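Local coordinates for Ufm1-specific protease (Caenorhabditis elegans, PDB 5EJJ), which cleaves the peptide bond after the C-terminal glycine of the ubiquitin-like modifier Ufm1 as a thiol protease, releasing it from target proteins, at residues G284-T289 / P307-D312. Residues are numbered along the deposited sequence; the frame is centred on the assembly and turned at random.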
loop_
_atom_site.group_PDB
_atom_site.type_symbol
_atom_site.label_atom_id
_atom_site.label_comp_id
_atom_site.label_asym_id
_atom_site.label_seq_id
_atom_site.Cartn_x
_atom_site.Cartn_y
_atom_site.Cartn_z
ATOM N N GLY A 284 -13.637 5.226 25.905
ATOM C CA GLY A 284 -12.602 5.159 26.915
ATOM C C GLY A 284 -11.256 5.574 26.366
ATOM O O GLY A 284 -11.177 6.075 25.238
ATOM N N VAL A 285 -10.201 5.385 27.163
ATOM C CA VAL A 285 -8.847 5.571 26.675
ATOM C C VAL A 285 -8.325 4.268 26.101
ATOM O O VAL A 285 -8.099 3.296 26.804
ATOM C CB VAL A 285 -7.905 6.074 27.745
ATOM C CG1 VAL A 285 -6.490 6.062 27.224
ATOM C CG2 VAL A 285 -8.290 7.479 28.146
ATOM N N THR A 286 -8.137 4.288 24.797
ATOM C CA THR A 286 -7.789 3.135 24.001
ATOM C C THR A 286 -6.301 3.144 23.713
ATOM O O THR A 286 -5.687 4.197 23.542
ATOM C CB THR A 286 -8.512 3.258 22.639
ATOM O OG1 THR A 286 -9.924 3.428 22.865
ATOM C CG2 THR A 286 -8.227 2.048 21.697
ATOM N N THR A 287 -5.706 1.971 23.634
ATOM C CA THR A 287 -4.348 1.928 23.164
ATOM C C THR A 287 -4.358 1.783 21.626
ATOM O O THR A 287 -5.328 1.275 21.067
ATOM C CB THR A 287 -3.586 0.826 23.874
ATOM O OG1 THR A 287 -2.217 0.875 23.463
ATOM C CG2 THR A 287 -4.176 -0.507 23.546
ATOM N N THR A 288 -3.315 2.252 20.939
ATOM C CA THR A 288 -3.291 2.207 19.464
ATOM C C THR A 288 -2.256 1.255 18.858
ATOM O O THR A 288 -1.321 0.833 19.534
ATOM C CB THR A 288 -3.069 3.619 18.844
ATOM O OG1 THR A 288 -1.777 4.123 19.211
ATOM C CG2 THR A 288 -4.151 4.586 19.301
ATOM N N THR A 289 -2.443 0.919 17.580
ATOM C CA THR A 289 -1.454 0.155 16.793
ATOM C C THR A 289 -0.926 1.021 15.668
ATOM O O THR A 289 -1.703 1.651 14.938
ATOM C CB THR A 289 -2.048 -1.089 16.054
ATOM O OG1 THR A 289 -2.628 -2.019 16.979
ATOM C CG2 THR A 289 -0.962 -1.786 15.271
ATOM N N PRO A 307 -7.005 2.662 16.219
ATOM C CA PRO A 307 -7.700 2.334 17.472
ATOM C C PRO A 307 -8.123 0.866 17.525
ATOM O O PRO A 307 -9.263 0.542 17.214
ATOM C CB PRO A 307 -8.924 3.262 17.458
ATOM C CG PRO A 307 -9.139 3.601 16.016
ATOM C CD PRO A 307 -7.777 3.579 15.364
ATOM N N THR A 308 -7.216 -0.016 17.924
ATOM C CA THR A 308 -7.471 -1.452 17.835
ATOM C C THR A 308 -8.102 -2.102 19.081
ATOM O O THR A 308 -8.330 -3.324 19.105
ATOM C CB THR A 308 -6.193 -2.218 17.477
ATOM O OG1 THR A 308 -5.068 -1.630 18.160
ATOM C CG2 THR A 308 -5.979 -2.205 15.973
ATOM N N LYS A 309 -8.376 -1.302 20.109
ATOM C CA LYS A 309 -9.095 -1.816 21.264
ATOM C C LYS A 309 -10.559 -1.411 21.234
ATOM O O LYS A 309 -11.301 -1.739 22.144
ATOM C CB LYS A 309 -8.442 -1.377 22.571
ATOM C CG LYS A 309 -7.146 -2.127 22.899
ATOM C CD LYS A 309 -7.357 -3.636 23.026
ATOM C CE LYS A 309 -6.047 -4.372 23.317
ATOM N NZ LYS A 309 -6.260 -5.842 23.531
ATOM N N TRP A 310 -10.975 -0.702 20.187
ATOM C CA TRP A 310 -12.398 -0.465 19.934
ATOM C C TRP A 310 -13.102 -1.779 19.525
ATOM O O TRP A 310 -12.454 -2.816 19.288
ATOM C CB TRP A 310 -12.585 0.595 18.835
ATOM C CG TRP A 310 -12.204 2.017 19.221
ATOM C CD1 TRP A 310 -11.707 2.440 20.417
ATOM C CD2 TRP A 310 -12.300 3.191 18.398
ATOM N NE1 TRP A 310 -11.490 3.799 20.395
ATOM C CE2 TRP A 310 -11.842 4.280 19.163
ATOM C CE3 TRP A 310 -12.718 3.424 17.085
ATOM C CZ2 TRP A 310 -11.795 5.574 18.662
ATOM C CZ3 TRP A 310 -12.674 4.713 16.596
ATOM C CH2 TRP A 310 -12.219 5.768 17.379
ATOM N N THR A 311 -14.430 -1.743 19.442
ATOM C CA THR A 311 -15.173 -2.913 18.962
ATOM C C THR A 311 -14.906 -3.106 17.475
ATOM O O THR A 311 -14.679 -2.124 16.760
ATOM C CB THR A 311 -16.696 -2.751 19.138
ATOM O OG1 THR A 311 -17.217 -1.911 18.099
ATOM C CG2 THR A 311 -17.029 -2.153 20.493
ATOM N N ASP A 312 -14.954 -4.356 17.009
ATOM C CA ASP A 312 -14.809 -4.654 15.576
ATOM C C ASP A 312 -15.672 -3.732 14.723
ATOM O O ASP A 312 -15.259 -3.284 13.651
ATOM C CB ASP A 312 -15.156 -6.112 15.261
ATOM C CG ASP A 312 -14.097 -7.080 15.746
ATOM O OD1 ASP A 312 -14.162 -7.507 16.922
ATOM O OD2 ASP A 312 -13.191 -7.410 14.951
HETATM O O HOH W 1 -3.700 -1.685 20.658
#
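T286 divides its two branches between neighbouring residues of 307-312. T286 OG1, beside its own backbone N (chi1 -55°), meets the pyrrole edge of the W310 indole near the ring plane and accepts a weak hydrogen bond from W310 NE1, 2.9 Å long but bent to 122° at the hydrogen. T286 CG2, anti to the backbone N, rests on K309 CB at 3.5 Å. Further along, T287 and K309 lie side by side, T287 CG2 3.4 Å from K309 CG, before the bent lysine chain leads its amino group away. At the other end T289 and T308 cross at about a right angle and join hydroxyl to hydroxyl, OG1 to OG1 2.7 Å. T308 OG1 also holds a water 2.8 Å away, which gives a weak, long bond to T287 O. P307 covers one face of the indole, its CB 3.4 Å above the ring centre; R283 adds a cation-pi contact, and Y318 packs edge-to-face. An alanine at T286 removes both OG1 and CG2, and would probably leave the indole less well fixed and the packing on K309 looser. Away from the active-site residues, this plain packing ties the loop from helix 253-280 into strand 289-293 to that from strand 302-306 into helix 312-325, just beyond the backbone hydrogen bonds of T289 with L306. P307 touches V274 and Y318 of those helices.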